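Local atomic coordinates of hypothetical protein TTHA0849 (Thermus thermophilus, PDB entry 2D4R), a protein that is of unknown function but, as a putative START-domain protein related to the coenzyme Q-binding COQ10 family, probably binds or transfers a lipid-like ligand. Residues R8-P13 with K136-R141; A12-V17 with E98-V103; K32-L37 with S49-V54; K58-L63 with G82-Y87. One frame throughout, in Å; residues are numbered along the deposited sequence.

Interaction 1 (R8-P13 with K136-R141); sequences RYIPAP and KGLEER
Arg8 leaves the strand toward the helix: CG is anti to the backbone N (chi1 -169°) and the chain stays extended to NE. The Arg8 and Lys136 side chains run side by side, and chi4 of 86° turns the guanidinium so that Lys136 CG sits over one face near its rim, 3.1 Å from Arg8 NH1. Glu139 crosses this arginine at about a right angle. They form a long salt bridge, Arg8 NH1 to Glu139 OE1 3.9 Å, held by charge alone because the oxygen lies well out of the guanidinium plane. Tyr9 turns its side chain away from the helix and packs on Arg101 and Glu96.

The axes of strand 8-10 and helix 136-141 run almost parallel, 2° and 9.0 Å apart; this is the long C-terminal helix laid against an edge strand of the antiparallel sheet, the helix-grip architecture of the Bet v 1-like and START folds. Ile10, buried, provides the apolar part of the contact. Its CG1 slides past the bent chain of Glu139, 3.4 Å from Glu139 CG, while Ile10 CD1 meets Leu138 CG at 3.7 Å; Val17 of helix 14-22 touches both Ile10 and Leu138. The strand ends at Ile10, and Pro11 is the centre of an inverse gamma turn, closed by a weak 2.8 Å hydrogen bond from Ala12 N to Ile10 O. Pro11 CD lies 3.9 Å from Glu139 OE2.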
loop_
_atom_site.group_PDB
_atom_site.type_symbol
_atom_site.label_atom_id
_atom_site.label_comp_id
_atom_site.label_asym_id
_atom_site.label_seq_id
_atom_site.Cartn_x
_atom_site.Cartn_y
_atom_site.Cartn_z
ATOM N N ARG A 8 6.896 1.943 9.858
ATOM C CA ARG A 8 7.931 2.891 9.487
ATOM C C ARG A 8 7.684 4.262 10.111
ATOM O O ARG A 8 6.545 4.763 10.120
ATOM C CB ARG A 8 8.000 3.001 7.961
ATOM C CG ARG A 8 9.205 3.757 7.427
ATOM C CD ARG A 8 9.353 3.508 5.944
ATOM N NE ARG A 8 10.470 4.228 5.349
ATOM C CZ ARG A 8 11.717 3.774 5.319
ATOM N NH1 ARG A 8 12.675 4.495 4.748
ATOM N NH2 ARG A 8 12.010 2.603 5.870
ATOM N N TYR A 9 8.755 4.861 10.637
ATOM C CA TYR A 9 8.680 6.194 11.228
ATOM C C TYR A 9 8.977 7.269 10.188
ATOM O O TYR A 9 9.996 7.209 9.499
ATOM C CB TYR A 9 9.671 6.327 12.389
ATOM C CG TYR A 9 9.762 7.738 12.910
ATOM C CD1 TYR A 9 8.767 8.253 13.743
ATOM C CD2 TYR A 9 10.800 8.588 12.512
ATOM C CE1 TYR A 9 8.795 9.580 14.157
ATOM C CE2 TYR A 9 10.839 9.918 12.927
ATOM C CZ TYR A 9 9.829 10.408 13.746
ATOM O OH TYR A 9 9.828 11.728 14.128
ATOM N N ILE A 10 8.085 8.250 10.076
ATOM C CA ILE A 10 8.294 9.355 9.144
ATOM C C ILE A 10 8.291 10.717 9.849
ATOM O O ILE A 10 7.340 11.080 10.534
ATOM C CB ILE A 10 7.227 9.336 8.029
ATOM C CG1 ILE A 10 7.431 8.083 7.162
ATOM C CG2 ILE A 10 7.319 10.599 7.176
ATOM C CD1 ILE A 10 6.390 7.882 6.068
ATOM N N PRO A 11 9.376 11.484 9.691
ATOM C CA PRO A 11 9.498 12.807 10.316
ATOM C C PRO A 11 8.569 13.874 9.726
ATOM O O PRO A 11 8.998 14.731 8.959
ATOM C CB PRO A 11 10.971 13.152 10.128
ATOM C CG PRO A 11 11.395 12.351 8.945
ATOM C CD PRO A 11 10.612 11.086 8.996
ATOM N N ALA A 12 7.293 13.811 10.105
ATOM C CA ALA A 12 6.289 14.766 9.649
ATOM C C ALA A 12 4.991 14.473 10.396
ATOM O O ALA A 12 4.727 13.332 10.753
ATOM C CB ALA A 12 6.087 14.638 8.150
ATOM N N PRO A 13 4.168 15.502 10.648
ATOM C CA PRO A 13 2.913 15.280 11.367
ATOM C C PRO A 13 1.982 14.305 10.673
ATOM O O PRO A 13 1.816 14.338 9.454
ATOM C CB PRO A 13 2.301 16.674 11.484
ATOM C CG PRO A 13 2.917 17.448 10.387
ATOM C CD PRO A 13 4.303 16.899 10.203
ATOM N N LYS A 136 8.644 2.961 2.515
ATOM C CA LYS A 136 9.877 3.703 2.300
ATOM C C LYS A 136 9.653 4.697 1.163
ATOM O O LYS A 136 10.208 5.792 1.162
ATOM C CB LYS A 136 11.017 2.731 1.961
ATOM C CG LYS A 136 12.384 3.380 1.825
ATOM C CD LYS A 136 12.658 3.791 0.381
ATOM C CE LYS A 136 14.089 4.252 0.225
ATOM N NZ LYS A 136 15.022 3.263 0.825
ATOM N N GLY A 137 8.824 4.308 0.200
ATOM C CA GLY A 137 8.448 5.219 -0.861
ATOM C C GLY A 137 7.594 6.372 -0.354
ATOM O O GLY A 137 7.677 7.477 -0.883
ATOM N N LEU A 138 6.773 6.128 0.664
ATOM C CA LEU A 138 5.974 7.207 1.254
ATOM C C LEU A 138 6.879 8.172 2.025
ATOM O O LEU A 138 6.663 9.384 1.994
ATOM C CB LEU A 138 4.862 6.643 2.170
ATOM C CG LEU A 138 4.177 7.605 3.158
ATOM C CD1 LEU A 138 3.579 8.773 2.397
ATOM C CD2 LEU A 138 3.093 6.882 3.953
ATOM N N GLU A 139 7.903 7.630 2.684
ATOM C CA GLU A 139 8.933 8.436 3.345
ATOM C C GLU A 139 9.507 9.424 2.352
ATOM O O GLU A 139 9.693 10.605 2.653
ATOM C CB GLU A 139 10.065 7.540 3.848
ATOM C CG GLU A 139 10.230 7.490 5.350
ATOM C CD GLU A 139 11.340 8.393 5.852
ATOM O OE1 GLU A 139 12.203 7.918 6.621
ATOM O OE2 GLU A 139 11.347 9.584 5.483
ATOM N N GLU A 140 9.780 8.926 1.152
ATOM C CA GLU A 140 10.455 9.708 0.140
ATOM C C GLU A 140 9.519 10.702 -0.521
ATOM O O GLU A 140 9.962 11.682 -1.123
ATOM C CB GLU A 140 11.060 8.775 -0.906
ATOM C CG GLU A 140 12.153 7.878 -0.342
ATOM C CD GLU A 140 12.773 6.988 -1.397
ATOM O OE1 GLU A 140 12.024 6.532 -2.286
ATOM O OE2 GLU A 140 14.002 6.747 -1.338
ATOM N N ARG A 141 8.220 10.444 -0.417
ATOM C CA ARG A 141 7.237 11.381 -0.940
ATOM C C ARG A 141 7.208 12.558 0.018
ATOM O O ARG A 141 7.251 13.715 -0.393
ATOM C CB ARG A 141 5.852 10.731 -0.993
ATOM C CG ARG A 141 5.007 11.069 -2.211
ATOM C CD ARG A 141 4.976 12.546 -2.533
ATOM N NE ARG A 141 3.652 12.982 -2.990
ATOM C CZ ARG A 141 3.401 14.168 -3.548
ATOM N NH1 ARG A 141 4.381 15.042 -3.730
ATOM N NH2 ARG A 141 2.168 14.495 -3.910
#

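Interaction 2 (A12-V17 with E98-V103); sequences APPERV and EGTRVV
With chi1 at -54°, Thr100 places OG1 beside its backbone N and anti to its carbonyl carbon, which aims the hydroxyl at the chain entering helix 14-22. CG2 is then anti to the backbone N and faces Val17 and Pro14. Val17 has chi1 at -178°, which sends CG1 toward Val102 and CG2 toward Thr100.

The hydroxyl donates to Ala12 O over a short 2.5 Å between Thr100 OG1 and that oxygen, in the carbonyl plane. The same carbonyl also meets the backbone, since Gly99 CA makes a CA-H...O contact of 3.3 Å with Ala12 O. Pro14 N lies 3.0 Å from Thr100 OG1, but a proline nitrogen has no hydrogen to share, so this is packing alone. Val17 and Thr100 meet tip to tip, with Val17 CG2 3.2 Å from Thr100 OG1. Deeper in, Val17 CG1 touches Val102 CG2 at 3.6 Å, again tip to tip.

Pro13 occupies the N-cap position, and its carbonyl oxygen accepts from both Arg16 N and Val17 N. The contact thus ties the loop entering helix 14-22, and its first turn through Val17, to Thr100 and Val102 of strand 100-109, which pairs with strands 3-10 and 86-95; Leu138 of helix 120-144 and Phe93 also pack on Val17.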
loop_
_atom_site.group_PDB
_atom_site.type_symbol
_atom_site.label_atom_id
_atom_site.label_comp_id
_atom_site.label_asym_id
_atom_site.label_seq_id
_atom_site.Cartn_x
_atom_site.Cartn_y
_atom_site.Cartn_z
ATOM N N ALA A 12 7.293 13.811 10.105
ATOM C CA ALA A 12 6.289 14.766 9.649
ATOM C C ALA A 12 4.991 14.473 10.396
ATOM O O ALA A 12 4.727 13.332 10.753
ATOM C CB ALA A 12 6.087 14.638 8.150
ATOM N N PRO A 13 4.168 15.502 10.648
ATOM C CA PRO A 13 2.913 15.280 11.367
ATOM C C PRO A 13 1.982 14.305 10.673
ATOM O O PRO A 13 1.816 14.338 9.454
ATOM C CB PRO A 13 2.301 16.674 11.484
ATOM C CG PRO A 13 2.917 17.448 10.387
ATOM C CD PRO A 13 4.303 16.899 10.203
ATOM N N PRO A 14 1.345 13.430 11.459
ATOM C CA PRO A 14 0.412 12.412 10.973
ATOM C C PRO A 14 -0.542 12.910 9.902
ATOM O O PRO A 14 -0.785 12.227 8.915
ATOM C CB PRO A 14 -0.321 11.960 12.239
ATOM C CG PRO A 14 0.646 12.250 13.352
ATOM C CD PRO A 14 1.375 13.497 12.933
ATOM N N GLU A 15 -1.088 14.101 10.093
ATOM C CA GLU A 15 -2.070 14.612 9.149
ATOM C C GLU A 15 -1.428 14.802 7.780
ATOM O O GLU A 15 -2.062 14.580 6.746
ATOM C CB GLU A 15 -2.653 15.942 9.635
ATOM C CG GLU A 15 -3.724 16.493 8.690
ATOM C CD GLU A 15 -4.923 17.087 9.413
ATOM O OE1 GLU A 15 -4.729 17.766 10.449
ATOM O OE2 GLU A 15 -6.063 16.877 8.938
ATOM N N ARG A 16 -0.163 15.212 7.779
ATOM C CA ARG A 16 0.544 15.473 6.535
ATOM C C ARG A 16 0.926 14.155 5.864
ATOM O O ARG A 16 0.738 13.991 4.666
ATOM C CB ARG A 16 1.793 16.313 6.804
ATOM C CG ARG A 16 2.584 16.728 5.555
ATOM C CD ARG A 16 3.723 17.690 5.942
ATOM N NE ARG A 16 3.232 18.737 6.837
ATOM C CZ ARG A 16 3.976 19.402 7.716
ATOM N NH1 ARG A 16 3.419 20.336 8.471
ATOM N NH2 ARG A 16 5.273 19.145 7.845
ATOM N N VAL A 17 1.448 13.213 6.643
ATOM C CA VAL A 17 1.802 11.902 6.111
ATOM C C VAL A 17 0.547 11.206 5.572
ATOM O O VAL A 17 0.568 10.601 4.502
ATOM C CB VAL A 17 2.470 11.019 7.202
ATOM C CG1 VAL A 17 2.886 9.658 6.618
ATOM C CG2 VAL A 17 3.692 11.746 7.779
ATOM N N GLU A 98 6.753 14.707 16.896
ATOM C CA GLU A 98 6.244 15.577 15.837
ATOM C C GLU A 98 6.208 14.786 14.541
ATOM O O GLU A 98 6.179 15.355 13.449
ATOM C CB GLU A 98 7.147 16.799 15.645
ATOM C CG GLU A 98 7.188 17.751 16.820
ATOM C CD GLU A 98 8.564 18.337 17.017
ATOM O OE1 GLU A 98 8.668 19.406 17.659
ATOM O OE2 GLU A 98 9.541 17.727 16.528
ATOM N N GLY A 99 6.232 13.466 14.677
ATOM C CA GLY A 99 6.369 12.602 13.523
ATOM C C GLY A 99 5.316 11.525 13.521
ATOM O O GLY A 99 4.428 11.513 14.368
ATOM N N THR A 100 5.431 10.611 12.568
ATOM C CA THR A 100 4.395 9.632 12.309
ATOM C C THR A 100 4.930 8.205 12.313
ATOM O O THR A 100 5.880 7.884 11.607
ATOM C CB THR A 100 3.744 9.902 10.943
ATOM O OG1 THR A 100 3.287 11.255 10.900
ATOM C CG2 THR A 100 2.566 8.969 10.715
ATOM N N ARG A 101 4.315 7.340 13.109
ATOM C CA ARG A 101 4.547 5.915 12.948
ATOM C C ARG A 101 3.476 5.357 12.011
ATOM O O ARG A 101 2.296 5.248 12.379
ATOM C CB ARG A 101 4.486 5.208 14.298
ATOM C CG ARG A 101 4.726 3.712 14.188
ATOM C CD ARG A 101 5.816 3.245 15.123
ATOM N NE ARG A 101 6.756 2.364 14.440
ATOM C CZ ARG A 101 7.972 2.730 14.043
ATOM N NH1 ARG A 101 8.762 1.858 13.423
ATOM N NH2 ARG A 101 8.405 3.964 14.273
ATOM N N VAL A 102 3.890 5.023 10.791
ATOM C CA VAL A 102 2.970 4.481 9.806
ATOM C C VAL A 102 2.961 2.961 9.876
ATOM O O VAL A 102 4.017 2.318 9.842
ATOM C CB VAL A 102 3.346 4.939 8.376
ATOM C CG1 VAL A 102 2.369 4.364 7.364
ATOM C CG2 VAL A 102 3.313 6.458 8.294
ATOM N N VAL A 103 1.763 2.393 9.990
ATOM C CA VAL A 103 1.606 0.946 10.052
ATOM C C VAL A 103 0.766 0.430 8.890
ATOM O O VAL A 103 -0.370 0.855 8.690
ATOM C CB VAL A 103 0.937 0.511 11.362
ATOM C CG1 VAL A 103 0.983 -1.007 11.483
ATOM C CG2 VAL A 103 1.617 1.191 12.539
#

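Interaction 3 (K32-L37 with S49-V54); sequences KEVESL and SRWVAV
Leu37 and Trp51 form the tight side of this antiparallel pairing. Leu37 CG is anti to its backbone N (chi1 -158°), so the chain runs alongside the indole and lays CD1 over one face: a CH-pi contact with Leu37 CD1 3.6 Å from the centroid of the Trp51 six-membered ring, 12° off its normal. Val34 CG2 approaches the same ring obliquely, 4.0 Å from Trp51 CZ3. Near the ring plane, Trp51 NE1 donates to Ser49 OG at 2.8 Å, which helps hold the rotation of the indole. An alanine in place of Trp51 would remove both the face under Leu37 and this N-H donor, and would probably loosen the packing around Leu37 and Val34.

The sheet face bearing Ser36 and Val52 is more polar and hydrated, though Ser36 OG sits close, 3.0 Å from Val52 CG2. A water links Ser36 OG to Arg50 O, donating to that carbonyl over 2.6 Å. The backbone makes a classic beta bulge: Val52 O accepts from both Glu35 N, at 2.8 Å, and Ser36 N, at 3.2 Å. At this corner Glu35 lies alongside Val52, with Glu35 OE2 3.6 Å from Val52 CG1. Val54 N bonds to Glu33 O nearly along the C=O axis.

Strand 34-43 ends the sheet, strand 58-69 pairs with the far edge of strand 46-55, where Trp62 stacks on Trp51, and Leu24 of helix 24-27 packs on Leu37 and Ser49.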
loop_
_atom_site.group_PDB
_atom_site.type_symbol
_atom_site.label_atom_id
_atom_site.label_comp_id
_atom_site.label_asym_id
_atom_site.label_seq_id
_atom_site.Cartn_x
_atom_site.Cartn_y
_atom_site.Cartn_z
ATOM N N LYS A 32 8.853 2.038 -6.248
ATOM C CA LYS A 32 9.716 1.530 -7.299
ATOM C C LYS A 32 9.238 0.192 -7.832
ATOM O O LYS A 32 9.586 -0.190 -8.936
ATOM C CB LYS A 32 11.147 1.406 -6.780
ATOM C CG LYS A 32 11.752 2.736 -6.361
ATOM C CD LYS A 32 11.945 3.675 -7.557
ATOM C CE LYS A 32 10.943 4.833 -7.557
ATOM N NZ LYS A 32 11.175 5.724 -8.734
ATOM N N GLU A 33 8.436 -0.520 -7.051
ATOM C CA GLU A 33 7.960 -1.833 -7.464
ATOM C C GLU A 33 6.614 -1.725 -8.171
ATOM O O GLU A 33 6.064 -2.728 -8.641
ATOM C CB GLU A 33 7.833 -2.750 -6.246
ATOM C CG GLU A 33 8.981 -2.655 -5.266
ATOM C CD GLU A 33 9.136 -3.909 -4.430
ATOM O OE1 GLU A 33 8.106 -4.439 -3.963
ATOM O OE2 GLU A 33 10.286 -4.365 -4.246
ATOM N N VAL A 34 6.084 -0.504 -8.231
ATOM C CA VAL A 34 4.824 -0.243 -8.914
ATOM C C VAL A 34 5.094 0.358 -10.279
ATOM O O VAL A 34 5.807 1.356 -10.392
ATOM C CB VAL A 34 3.942 0.732 -8.115
ATOM C CG1 VAL A 34 2.788 1.209 -8.969
ATOM C CG2 VAL A 34 3.415 0.042 -6.872
ATOM N N GLU A 35 4.510 -0.253 -11.307
ATOM C CA GLU A 35 4.687 0.180 -12.686
ATOM C C GLU A 35 3.604 1.180 -13.086
ATOM O O GLU A 35 3.872 2.151 -13.789
ATOM C CB GLU A 35 4.626 -1.028 -13.616
ATOM C CG GLU A 35 4.605 -0.662 -15.087
ATOM C CD GLU A 35 3.857 -1.671 -15.942
ATOM O OE1 GLU A 35 4.479 -2.665 -16.375
ATOM O OE2 GLU A 35 2.646 -1.468 -16.183
ATOM N N SER A 36 2.376 0.928 -12.647
ATOM C CA SER A 36 1.262 1.825 -12.935
ATOM C C SER A 36 0.254 1.856 -11.783
ATOM O O SER A 36 -0.121 0.822 -11.238
ATOM C CB SER A 36 0.555 1.417 -14.236
ATOM O OG SER A 36 -0.090 0.170 -14.116
ATOM N N LEU A 37 -0.175 3.055 -11.415
ATOM C CA LEU A 37 -1.200 3.208 -10.399
ATOM C C LEU A 37 -2.127 4.343 -10.820
ATOM O O LEU A 37 -1.754 5.513 -10.781
ATOM C CB LEU A 37 -0.554 3.511 -9.040
ATOM C CG LEU A 37 -1.361 3.205 -7.775
ATOM C CD1 LEU A 37 -0.620 3.740 -6.539
ATOM C CD2 LEU A 37 -2.739 3.831 -7.885
ATOM N N SER A 49 -8.832 2.293 -7.471
ATOM C CA SER A 49 -7.585 2.472 -8.194
ATOM C C SER A 49 -7.115 1.173 -8.844
ATOM O O SER A 49 -7.397 0.080 -8.347
ATOM C CB SER A 49 -6.512 2.992 -7.242
ATOM O OG SER A 49 -6.296 2.075 -6.189
ATOM N N ARG A 50 -6.401 1.304 -9.958
ATOM C CA ARG A 50 -5.889 0.154 -10.698
ATOM C C ARG A 50 -4.372 0.067 -10.526
ATOM O O ARG A 50 -3.642 0.960 -10.931
ATOM C CB ARG A 50 -6.241 0.283 -12.191
ATOM C CG ARG A 50 -5.686 -0.840 -13.085
ATOM C CD ARG A 50 -6.064 -0.650 -14.562
ATOM N NE ARG A 50 -7.413 -0.103 -14.758
ATOM C CZ ARG A 50 -8.519 -0.835 -14.897
ATOM N NH1 ARG A 50 -8.454 -2.160 -14.862
ATOM N NH2 ARG A 50 -9.695 -0.240 -15.068
ATOM N N TRP A 51 -3.909 -1.011 -9.908
ATOM C CA TRP A 51 -2.484 -1.190 -9.664
ATOM C C TRP A 51 -1.882 -2.203 -10.643
ATOM O O TRP A 51 -2.494 -3.227 -10.966
ATOM C CB TRP A 51 -2.237 -1.665 -8.218
ATOM C CG TRP A 51 -2.617 -0.663 -7.128
ATOM C CD1 TRP A 51 -3.843 -0.103 -6.924
ATOM C CD2 TRP A 51 -1.762 -0.139 -6.087
ATOM N NE1 TRP A 51 -3.810 0.728 -5.832
ATOM C CE2 TRP A 51 -2.548 0.725 -5.300
ATOM C CE3 TRP A 51 -0.410 -0.318 -5.753
ATOM C CZ2 TRP A 51 -2.029 1.416 -4.191
ATOM C CZ3 TRP A 51 0.106 0.367 -4.655
ATOM C CH2 TRP A 51 -0.706 1.223 -3.888
ATOM N N VAL A 52 -0.678 -1.904 -11.117
ATOM C CA VAL A 52 0.177 -2.918 -11.701
ATOM C C VAL A 52 1.515 -2.878 -10.998
ATOM O O VAL A 52 2.192 -1.856 -10.998
ATOM C CB VAL A 52 0.408 -2.695 -13.224
ATOM C CG1 VAL A 52 1.367 -3.769 -13.755
ATOM C CG2 VAL A 52 -0.915 -2.741 -13.980
ATOM N N ALA A 53 1.887 -4.000 -10.398
ATOM C CA ALA A 53 3.142 -4.108 -9.677
ATOM C C ALA A 53 4.008 -5.163 -10.343
ATOM O O ALA A 53 3.511 -6.048 -11.054
ATOM C CB ALA A 53 2.876 -4.481 -8.201
ATOM N N VAL A 54 5.313 -5.064 -10.127
ATOM C CA VAL A 54 6.204 -6.101 -10.603
ATOM C C VAL A 54 6.876 -6.809 -9.444
ATOM O O VAL A 54 7.392 -6.186 -8.529
ATOM C CB VAL A 54 7.266 -5.540 -11.563
ATOM C CG1 VAL A 54 6.575 -4.749 -12.670
ATOM C CG2 VAL A 54 8.269 -4.685 -10.814
HETATM O O HOH W 1 -2.676 0.791 -13.302
#

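Interaction 4 (K58-L63 with G82-Y87); sequences KKVRWL and GDFDRY
One face of the Trp62 indole receives both Phe84 and Tyr87, each offset toward the rim; Trp51 of strand 46-55 stacks on the other. Phe84 arrives edge-on, a T-shaped pair with the indole six-membered ring at 5.6 Å between centroids and planes 83° apart. Tyr87 leans over obliquely, its ring 41° from the indole five-membered ring, and Tyr87 OH comes to 3.3 Å from Trp62 CZ2. Tyr87 CD1 in turn lies over a face of Phe84, closing an aromatic cluster. Val60 CG1 lies 3.6 Å from Phe84 CE1.

Polar bonds bracket Arg61. Its N-H reaches Asp83 OD2 at 2.8 Å, from above the carboxylate plane, while Asp83 N returns a bond to Arg61 O, also 2.8 Å, nearly along the C=O axis. Next to it, Trp62 and Gly82 pair with CA atoms 3.8 Å apart, too close for a CB on Gly82.

A serine in place of Trp62 would take away the face that Phe84 and Tyr87 share and the NE1 donor that bonds Glu64, and would probably loosen the packing of both rings. The chemistry is divided: Phe84 of the connecting loop and Tyr87 of strand 86-95 pack on Trp62, while Asp83 grips the Arg61 backbone, which, with Arg61 NE 4.4 Å from Asp83 OD2, would probably favour a charged carboxylate.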
loop_
_atom_site.group_PDB
_atom_site.type_symbol
_atom_site.label_atom_id
_atom_site.label_comp_id
_atom_site.label_asym_id
_atom_site.label_seq_id
_atom_site.Cartn_x
_atom_site.Cartn_y
_atom_site.Cartn_z
ATOM N N LYS A 58 7.652 -10.704 -13.731
ATOM C CA LYS A 58 6.289 -10.701 -14.252
ATOM C C LYS A 58 5.379 -9.823 -13.406
ATOM O O LYS A 58 5.617 -9.619 -12.217
ATOM C CB LYS A 58 5.712 -12.115 -14.331
ATOM C CG LYS A 58 4.430 -12.191 -15.188
ATOM C CD LYS A 58 4.616 -11.521 -16.562
ATOM C CE LYS A 58 3.366 -11.621 -17.443
ATOM N NZ LYS A 58 2.243 -10.753 -16.980
ATOM N N LYS A 59 4.336 -9.295 -14.034
ATOM C CA LYS A 59 3.519 -8.290 -13.391
ATOM C C LYS A 59 2.273 -8.875 -12.731
ATOM O O LYS A 59 1.721 -9.879 -13.166
ATOM C CB LYS A 59 3.144 -7.185 -14.394
ATOM C CG LYS A 59 2.444 -7.650 -15.664
ATOM C CD LYS A 59 1.967 -6.466 -16.522
ATOM C CE LYS A 59 3.049 -5.929 -17.453
ATOM N NZ LYS A 59 3.488 -6.937 -18.471
ATOM N N VAL A 60 1.858 -8.230 -11.649
ATOM C CA VAL A 60 0.656 -8.599 -10.933
ATOM C C VAL A 60 -0.273 -7.391 -10.954
ATOM O O VAL A 60 0.152 -6.289 -10.638
ATOM C CB VAL A 60 1.000 -9.003 -9.484
ATOM C CG1 VAL A 60 -0.264 -9.294 -8.698
ATOM C CG2 VAL A 60 1.892 -10.244 -9.500
ATOM N N ARG A 61 -1.530 -7.606 -11.346
ATOM C CA ARG A 61 -2.472 -6.523 -11.612
ATOM C C ARG A 61 -3.716 -6.692 -10.744
ATOM O O ARG A 61 -4.269 -7.783 -10.643
ATOM C CB ARG A 61 -2.905 -6.540 -13.085
ATOM C CG ARG A 61 -1.778 -6.531 -14.084
ATOM C CD ARG A 61 -2.256 -6.990 -15.451
ATOM N NE ARG A 61 -1.620 -8.248 -15.841
ATOM C CZ ARG A 61 -0.830 -8.397 -16.903
ATOM N NH1 ARG A 61 -0.577 -7.362 -17.696
ATOM N NH2 ARG A 61 -0.282 -9.579 -17.166
ATOM N N TRP A 62 -4.164 -5.611 -10.117
ATOM C CA TRP A 62 -5.427 -5.676 -9.408
ATOM C C TRP A 62 -6.128 -4.326 -9.357
ATOM O O TRP A 62 -5.509 -3.274 -9.556
ATOM C CB TRP A 62 -5.224 -6.233 -7.989
ATOM C CG TRP A 62 -4.525 -5.315 -7.045
ATOM C CD1 TRP A 62 -5.105 -4.536 -6.069
ATOM C CD2 TRP A 62 -3.110 -5.106 -6.934
ATOM N NE1 TRP A 62 -4.136 -3.865 -5.358
ATOM C CE2 TRP A 62 -2.905 -4.195 -5.863
ATOM C CE3 TRP A 62 -1.990 -5.601 -7.632
ATOM C CZ2 TRP A 62 -1.630 -3.777 -5.471
ATOM C CZ3 TRP A 62 -0.722 -5.184 -7.239
ATOM C CH2 TRP A 62 -0.553 -4.279 -6.163
ATOM N N LEU A 63 -7.432 -4.369 -9.111
ATOM C CA LEU A 63 -8.173 -3.169 -8.789
ATOM C C LEU A 63 -8.321 -3.116 -7.275
ATOM O O LEU A 63 -8.417 -4.148 -6.626
ATOM C CB LEU A 63 -9.535 -3.191 -9.487
ATOM C CG LEU A 63 -9.405 -3.006 -11.011
ATOM C CD1 LEU A 63 -10.585 -3.637 -11.735
ATOM C CD2 LEU A 63 -9.315 -1.521 -11.340
ATOM N N GLY A 82 -8.993 -8.803 -9.745
ATOM C CA GLY A 82 -7.602 -8.724 -10.126
ATOM C C GLY A 82 -6.957 -10.070 -9.958
ATOM O O GLY A 82 -7.635 -11.086 -9.972
ATOM N N ASP A 83 -5.644 -10.075 -9.791
ATOM C CA ASP A 83 -4.877 -11.317 -9.724
ATOM C C ASP A 83 -4.906 -12.010 -8.353
ATOM O O ASP A 83 -4.712 -13.217 -8.260
ATOM C CB ASP A 83 -3.421 -11.047 -10.128
ATOM C CG ASP A 83 -3.267 -10.722 -11.613
ATOM O OD1 ASP A 83 -4.229 -10.919 -12.387
ATOM O OD2 ASP A 83 -2.168 -10.274 -12.000
ATOM N N PHE A 84 -5.132 -11.245 -7.296
ATOM C CA PHE A 84 -5.245 -11.822 -5.957
ATOM C C PHE A 84 -6.677 -12.318 -5.710
ATOM O O PHE A 84 -7.645 -11.694 -6.150
ATOM C CB PHE A 84 -4.886 -10.782 -4.887
ATOM C CG PHE A 84 -3.424 -10.370 -4.874
ATOM C CD1 PHE A 84 -3.006 -9.199 -5.509
ATOM C CD2 PHE A 84 -2.474 -11.135 -4.197
ATOM C CE1 PHE A 84 -1.668 -8.797 -5.473
ATOM C CE2 PHE A 84 -1.128 -10.736 -4.152
ATOM C CZ PHE A 84 -0.725 -9.571 -4.789
ATOM N N ASP A 85 -6.809 -13.435 -5.011
ATOM C CA ASP A 85 -8.114 -13.849 -4.521
ATOM C C ASP A 85 -8.500 -12.929 -3.392
ATOM O O ASP A 85 -9.679 -12.647 -3.169
ATOM C CB ASP A 85 -8.071 -15.278 -4.005
ATOM C CG ASP A 85 -7.668 -16.268 -5.079
ATOM O OD1 ASP A 85 -6.960 -17.235 -4.737
ATOM O OD2 ASP A 85 -8.052 -16.078 -6.257
ATOM N N ARG A 86 -7.491 -12.456 -2.678
ATOM C CA ARG A 86 -7.715 -11.551 -1.570
ATOM C C ARG A 86 -6.540 -10.587 -1.466
ATOM O O ARG A 86 -5.376 -10.993 -1.532
ATOM C CB ARG A 86 -7.869 -12.364 -0.286
ATOM C CG ARG A 86 -8.197 -11.575 0.957
ATOM C CD ARG A 86 -8.335 -12.534 2.135
ATOM N NE ARG A 86 -8.957 -11.917 3.299
ATOM C CZ ARG A 86 -9.102 -12.517 4.476
ATOM N NH1 ARG A 86 -8.666 -13.760 4.656
ATOM N NH2 ARG A 86 -9.692 -11.873 5.474
ATOM N N TYR A 87 -6.856 -9.302 -1.334
ATOM C CA TYR A 87 -5.845 -8.283 -1.143
ATOM C C TYR A 87 -6.444 -7.113 -0.376
ATOM O O TYR A 87 -7.138 -6.271 -0.940
ATOM C CB TYR A 87 -5.328 -7.807 -2.489
ATOM C CG TYR A 87 -4.101 -6.927 -2.406
ATOM C CD1 TYR A 87 -2.824 -7.454 -2.627
ATOM C CD2 TYR A 87 -4.218 -5.562 -2.174
ATOM C CE1 TYR A 87 -1.701 -6.628 -2.630
ATOM C CE2 TYR A 87 -3.101 -4.726 -2.167
ATOM C CZ TYR A 87 -1.849 -5.258 -2.397
ATOM O OH TYR A 87 -0.750 -4.415 -2.390
#

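Interactions 1 and 2 share Ala12 and Pro13, their centres about 7 Å apart, and are joined where strands 3-10 and 100-109 pair: Ile10 N lies 2.7 Å from Thr100 O, and Arg8 O 2.8 Å from Val102 N. Interactions 3 and 4, with centres about 10 Å apart, meet in the same sheet through strands 46-55 and 58-69, where Trp51 N is 2.8 Å from Trp62 O. The centres of interactions 2 and 4 are about 29 Å apart, on opposite sides of the chain's centre. No ligand marks a site here; in START relatives the lipid cavity lies between the curved sheet and the long C-terminal helix, elements that interaction 1 brings together.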